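Local structure of esterase E25 (Uncultured bacterium, 4Q05) at residues Leu211-Val216 with Leu230-Pro235; Pro283-Leu288 with Thr308-Ile313. The protein probably hydrolyses carboxylic ester bonds as a dimeric esterase of the bacterial hormone-sensitive lipase family, using an alpha/beta hydrolase fold. One frame throughout, in Å; residues are numbered along the deposited sequence.

Contact 1 (Leu211-Val216 with Leu230-Pro235); sequences LTMGLV and LFLGTP
V216 sets its CG2 methyl against the forked end of L230, at 3.8 Å from CD2 and equally near CD1, so that one branch of the valine sits in the notch between the two leucine methyls. Two residues further along the strand L232 presents a similar fork, and here two helix residues meet it. The CG atom of M213 lies 3.9 Å from L232 CD1 and almost as near CD2, with the two side chains crossing at about a right angle, while T212 CG2 reaches L232 CD2 at 4.0 Å. The extended chi2 of the methionine (178°) carries its SD alongside L232 CD1 and on toward P235 CB, a looser approach at 4.5 Å; the bend at chi3 turns only the CE methyl. T212 holds OG1 beside the backbone N (chi1 -72°), which leaves CG2 anti to that N and facing the strand, and its hydroxyl is hydrogen-bonded to T136 and to the G208 carbonyl oxygen. With an alanine at L232, M213 CG and the T212 methyl would probably lose the partner they share, and a gap is likely to open between helix and strand. L230 and L232 point to the helix and F231 to the far side of the sheet, where it touches I297. The axes of helix 211-216 and strand 230-232 run at 144°, 9.6 Å apart at their closest. This is the layering of a beta-alpha-beta unit, in which helix 206-221 connects the parallel strands 200-205 and 229-235 of the alpha/beta hydrolase fold and starts at a GxSxG sequence consistent with the nucleophile elbow.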
loop_
_atom_site.group_PDB
_atom_site.type_symbol
_atom_site.label_atom_id
_atom_site.label_comp_id
_atom_site.label_asym_id
_atom_site.label_seq_id
_atom_site.Cartn_x
_atom_site.Cartn_y
_atom_site.Cartn_z
ATOM N N LEU A 211 -14.330 -5.394 -14.555
ATOM C CA LEU A 211 -15.237 -4.833 -15.569
ATOM C C LEU A 211 -15.161 -3.317 -15.587
ATOM O O LEU A 211 -15.221 -2.693 -16.646
ATOM C CB LEU A 211 -16.688 -5.239 -15.307
ATOM C CG LEU A 211 -17.007 -6.728 -15.322
ATOM C CD1 LEU A 211 -18.430 -6.932 -14.807
ATOM C CD2 LEU A 211 -16.799 -7.321 -16.723
ATOM N N THR A 212 -15.037 -2.719 -14.408
ATOM C CA THR A 212 -14.955 -1.265 -14.319
ATOM C C THR A 212 -13.737 -0.753 -15.091
ATOM O O THR A 212 -13.834 0.151 -15.918
ATOM C CB THR A 212 -14.924 -0.797 -12.849
ATOM O OG1 THR A 212 -16.223 -0.992 -12.283
ATOM C CG2 THR A 212 -14.572 0.679 -12.748
ATOM N N MET A 213 -12.586 -1.349 -14.829
ATOM C CA MET A 213 -11.379 -0.965 -15.546
ATOM C C MET A 213 -11.545 -1.175 -17.058
ATOM O O MET A 213 -11.181 -0.316 -17.859
ATOM C CB MET A 213 -10.174 -1.752 -15.017
ATOM C CG MET A 213 -9.810 -1.402 -13.563
ATOM S SD MET A 213 -8.434 -2.421 -13.000
ATOM C CE MET A 213 -7.078 -1.745 -13.973
ATOM N N GLY A 214 -12.089 -2.327 -17.445
ATOM C CA GLY A 214 -12.292 -2.614 -18.855
ATOM C C GLY A 214 -13.251 -1.639 -19.508
ATOM O O GLY A 214 -13.028 -1.181 -20.626
ATOM N N LEU A 215 -14.328 -1.310 -18.807
ATOM C CA LEU A 215 -15.282 -0.330 -19.317
ATOM C C LEU A 215 -14.634 1.032 -19.533
ATOM O O LEU A 215 -14.813 1.666 -20.575
ATOM C CB LEU A 215 -16.449 -0.158 -18.354
ATOM C CG LEU A 215 -17.360 1.000 -18.772
ATOM C CD1 LEU A 215 -17.989 0.702 -20.131
ATOM C CD2 LEU A 215 -18.433 1.245 -17.730
ATOM N N VAL A 216 -13.890 1.503 -18.538
ATOM C CA VAL A 216 -13.295 2.824 -18.655
ATOM C C VAL A 216 -12.334 2.873 -19.846
ATOM O O VAL A 216 -12.273 3.868 -20.548
ATOM C CB VAL A 216 -12.585 3.256 -17.357
ATOM C CG1 VAL A 216 -11.870 4.589 -17.561
ATOM C CG2 VAL A 216 -13.599 3.366 -16.230
ATOM N N LEU A 230 -13.414 6.786 -9.836
ATOM C CA LEU A 230 -13.526 5.333 -9.824
ATOM C C LEU A 230 -13.193 4.830 -8.444
ATOM O O LEU A 230 -12.370 5.422 -7.750
ATOM C CB LEU A 230 -12.540 4.699 -10.797
ATOM C CG LEU A 230 -12.612 5.122 -12.253
ATOM C CD1 LEU A 230 -11.634 4.260 -13.045
ATOM C CD2 LEU A 230 -14.036 4.979 -12.791
ATOM N N PHE A 231 -13.840 3.741 -8.055
ATOM C CA PHE A 231 -13.490 3.009 -6.848
ATOM C C PHE A 231 -13.028 1.612 -7.248
ATOM O O PHE A 231 -13.774 0.873 -7.897
ATOM C CB PHE A 231 -14.711 2.907 -5.938
ATOM C CG PHE A 231 -14.501 2.032 -4.751
ATOM C CD1 PHE A 231 -13.739 2.474 -3.686
ATOM C CD2 PHE A 231 -15.049 0.757 -4.704
ATOM C CE1 PHE A 231 -13.535 1.662 -2.579
ATOM C CE2 PHE A 231 -14.862 -0.052 -3.614
ATOM C CZ PHE A 231 -14.101 0.396 -2.542
ATOM N N LEU A 232 -11.792 1.261 -6.894
ATOM C CA LEU A 232 -11.279 -0.078 -7.162
ATOM C C LEU A 232 -10.820 -0.745 -5.867
ATOM O O LEU A 232 -9.686 -0.539 -5.405
ATOM C CB LEU A 232 -10.118 -0.026 -8.149
ATOM C CG LEU A 232 -10.401 0.658 -9.485
ATOM C CD1 LEU A 232 -9.129 0.687 -10.307
ATOM C CD2 LEU A 232 -11.506 -0.080 -10.241
ATOM N N GLY A 233 -11.690 -1.523 -5.258
ATOM C CA GLY A 233 -11.370 -2.266 -4.084
ATOM C C GLY A 233 -10.890 -3.613 -4.514
ATOM O O GLY A 233 -11.530 -4.203 -5.329
ATOM N N THR A 234 -9.758 -4.035 -3.980
ATOM C CA THR A 234 -9.116 -5.303 -4.269
ATOM C C THR A 234 -9.391 -5.792 -5.712
ATOM O O THR A 234 -9.967 -6.805 -5.930
ATOM C CB THR A 234 -9.435 -6.353 -3.184
ATOM O OG1 THR A 234 -8.726 -7.544 -3.429
ATOM C CG2 THR A 234 -10.898 -6.643 -3.113
ATOM N N PRO A 235 -8.957 -4.907 -6.705
ATOM C CA PRO A 235 -9.418 -5.238 -8.055
ATOM C C PRO A 235 -8.787 -6.487 -8.648
ATOM O O PRO A 235 -7.663 -6.778 -8.365
ATOM C CB PRO A 235 -9.022 -4.025 -8.862
ATOM C CG PRO A 235 -7.815 -3.532 -8.234
ATOM C CD PRO A 235 -8.147 -3.594 -6.832
#

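Contact 2 (Pro283-Leu288 with Thr308-Ile313); sequences PLYGDL and TVRTHI. With NA (sodium ion), chain C.
L284 carries its CG opposite the backbone N (chi1 176°) and R310 folds back through a bend at chi3 (63°); together these torsions bring the leucine's CD2 methyl over one face of the guanidinium group. CD2 stands 3.4 Å from R310 CZ, lying toward the rim of the flat group, and the two side chains cross at about a right angle. The other branch of L284 goes to the helix itself, its CD1 lying 3.7 Å from both OG1 and CA of T311. The T311 hydroxyl is hydrogen-bonded to the A307 carbonyl oxygen one turn back, with L284 CD1 packing beside it. Y285 comes to the guanidinium at its edge, OH 3.4 Å from R310 NH2, with ring and guanidinium planes 67° apart. D238 joins the two: its OD2 forms a salt bridge with R310 NH1 and a weak hydrogen bond with Y285 OH, so the buried arginine charge is probably balanced there and the group's rotation restricted. L288 adds a looser touch, its CD1 4.2 Å from T311 O. On another side of the helix H312 ND1 binds a sodium ion at 2.8 Å, and V326 O of the second subunit binds the same ion; V309 and I313 pack on that V326. The arrangement thus joins the loop before strand 294-299, through its 3-10 turn at 283-285, to helix 305-317, whose K314 also donates to the carbonyl oxygens of L284 and G286; in this alpha/beta hydrolase fold the same helix lines the dimer interface.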
loop_
_atom_site.group_PDB
_atom_site.type_symbol
_atom_site.label_atom_id
_atom_site.label_comp_id
_atom_site.label_asym_id
_atom_site.label_seq_id
_atom_site.Cartn_x
_atom_site.Cartn_y
_atom_site.Cartn_z
ATOM N N PRO A 283 -7.229 -6.168 -17.162
ATOM C CA PRO A 283 -7.171 -4.788 -17.650
ATOM C C PRO A 283 -5.922 -4.010 -17.204
ATOM O O PRO A 283 -5.623 -2.982 -17.812
ATOM C CB PRO A 283 -8.431 -4.144 -17.054
ATOM C CG PRO A 283 -9.312 -5.242 -16.680
ATOM C CD PRO A 283 -8.470 -6.454 -16.421
ATOM N N LEU A 284 -5.232 -4.468 -16.163
ATOM C CA LEU A 284 -3.975 -3.844 -15.748
ATOM C C LEU A 284 -3.011 -3.750 -16.934
ATOM O O LEU A 284 -2.196 -2.829 -17.016
ATOM C CB LEU A 284 -3.316 -4.657 -14.630
ATOM C CG LEU A 284 -1.941 -4.176 -14.163
ATOM C CD1 LEU A 284 -2.015 -2.699 -13.733
ATOM C CD2 LEU A 284 -1.441 -5.041 -13.026
ATOM N N TYR A 285 -3.101 -4.718 -17.843
ATOM C CA TYR A 285 -2.218 -4.754 -19.008
ATOM C C TYR A 285 -2.612 -3.760 -20.078
ATOM O O TYR A 285 -1.849 -3.507 -21.014
ATOM C CB TYR A 285 -2.132 -6.169 -19.594
ATOM C CG TYR A 285 -1.391 -7.079 -18.667
ATOM C CD1 TYR A 285 -0.025 -6.948 -18.503
ATOM C CD2 TYR A 285 -2.057 -8.029 -17.910
ATOM C CE1 TYR A 285 0.664 -7.748 -17.637
ATOM C CE2 TYR A 285 -1.375 -8.839 -17.030
ATOM C CZ TYR A 285 -0.017 -8.694 -16.901
ATOM O OH TYR A 285 0.678 -9.486 -16.030
ATOM N N GLY A 286 -3.804 -3.194 -19.948
ATOM C CA GLY A 286 -4.249 -2.209 -20.914
ATOM C C GLY A 286 -3.757 -0.827 -20.527
ATOM O O GLY A 286 -3.090 -0.651 -19.501
ATOM N N ASP A 287 -4.110 0.155 -21.343
ATOM C CA ASP A 287 -3.723 1.541 -21.124
ATOM C C ASP A 287 -4.563 2.150 -20.011
ATOM O O ASP A 287 -5.779 1.994 -19.997
ATOM C CB ASP A 287 -3.945 2.342 -22.407
ATOM C CG ASP A 287 -3.165 3.657 -22.431
ATOM O OD1 ASP A 287 -2.658 4.099 -21.373
ATOM O OD2 ASP A 287 -3.066 4.249 -23.526
ATOM N N LEU A 288 -3.915 2.850 -19.083
ATOM C CA LEU A 288 -4.626 3.505 -17.988
ATOM C C LEU A 288 -4.557 5.028 -18.078
ATOM O O LEU A 288 -5.080 5.731 -17.214
ATOM C CB LEU A 288 -4.084 3.029 -16.637
ATOM C CG LEU A 288 -4.170 1.518 -16.408
ATOM C CD1 LEU A 288 -3.744 1.155 -14.986
ATOM C CD2 LEU A 288 -5.578 1.036 -16.668
ATOM N N THR A 308 -3.609 -4.796 -6.746
ATOM C CA THR A 308 -4.076 -3.480 -6.352
ATOM C C THR A 308 -2.976 -2.426 -6.465
ATOM O O THR A 308 -3.162 -1.371 -7.083
ATOM C CB THR A 308 -4.620 -3.495 -4.909
ATOM O OG1 THR A 308 -5.644 -4.500 -4.813
ATOM C CG2 THR A 308 -5.199 -2.105 -4.543
ATOM N N VAL A 309 -1.836 -2.715 -5.863
ATOM C CA VAL A 309 -0.775 -1.720 -5.793
ATOM C C VAL A 309 -0.113 -1.567 -7.159
ATOM O O VAL A 309 0.366 -0.489 -7.500
ATOM C CB VAL A 309 0.266 -2.033 -4.693
ATOM C CG1 VAL A 309 -0.430 -2.159 -3.332
ATOM C CG2 VAL A 309 1.071 -3.284 -5.013
ATOM N N ARG A 310 -0.106 -2.644 -7.937
ATOM C CA ARG A 310 0.382 -2.576 -9.314
ATOM C C ARG A 310 -0.522 -1.659 -10.099
ATOM O O ARG A 310 -0.058 -0.872 -10.912
ATOM C CB ARG A 310 0.438 -3.956 -9.965
ATOM C CG ARG A 310 1.598 -4.821 -9.474
ATOM C CD ARG A 310 1.463 -6.236 -9.998
ATOM N NE ARG A 310 1.530 -6.262 -11.456
ATOM C CZ ARG A 310 1.073 -7.251 -12.216
ATOM N NH1 ARG A 310 0.489 -8.308 -11.666
ATOM N NH2 ARG A 310 1.179 -7.172 -13.531
ATOM N N THR A 311 -1.822 -1.732 -9.845
ATOM C CA THR A 311 -2.749 -0.864 -10.560
ATOM C C THR A 311 -2.586 0.590 -10.111
ATOM O O THR A 311 -2.569 1.501 -10.931
ATOM C CB THR A 311 -4.214 -1.304 -10.386
ATOM O OG1 THR A 311 -4.397 -2.615 -10.948
ATOM C CG2 THR A 311 -5.135 -0.319 -11.078
ATOM N N HIS A 312 -2.472 0.793 -8.805
ATOM C CA HIS A 312 -2.284 2.124 -8.258
ATOM C C HIS A 312 -1.045 2.767 -8.876
ATOM O O HIS A 312 -1.063 3.934 -9.267
ATOM C CB HIS A 312 -2.116 2.076 -6.732
ATOM C CG HIS A 312 -1.721 3.391 -6.135
ATOM N ND1 HIS A 312 -0.444 3.654 -5.687
ATOM C CD2 HIS A 312 -2.427 4.530 -5.945
ATOM C CE1 HIS A 312 -0.386 4.893 -5.226
ATOM N NE2 HIS A 312 -1.575 5.450 -5.379
ATOM N N ILE A 313 0.028 1.991 -8.962
ATOM C CA ILE A 313 1.293 2.518 -9.454
ATOM C C ILE A 313 1.154 2.825 -10.935
ATOM O O ILE A 313 1.588 3.875 -11.389
ATOM C CB ILE A 313 2.472 1.551 -9.190
ATOM C CG1 ILE A 313 2.794 1.512 -7.688
ATOM C CG2 ILE A 313 3.726 1.983 -9.968
ATOM C CD1 ILE A 313 3.167 2.918 -7.104
HETATM NA NA NA C . 1.054 1.564 -4.707
#

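How the contacts relate
Both contacts are buried, but contact 1 lies nearer the centre of the chain, about 7 Å from it against 14 Å for contact 2, whose helix also meets the second subunit. Their centres are about 10 Å apart and they share no segment, yet they abut: M213 touches both segments of contact 2, its CB lying 3.6 Å from P283 CB and its CE methyl reaching T311 CG2, and P235 CD also meets T308 OG1. Contact 1 packs helix to strand through apolar groups alone. Contact 2 joins a loop to a helix and mixes leucine packing with a charged, salt-bridged arginine and a tyrosine, with a metal site beyond.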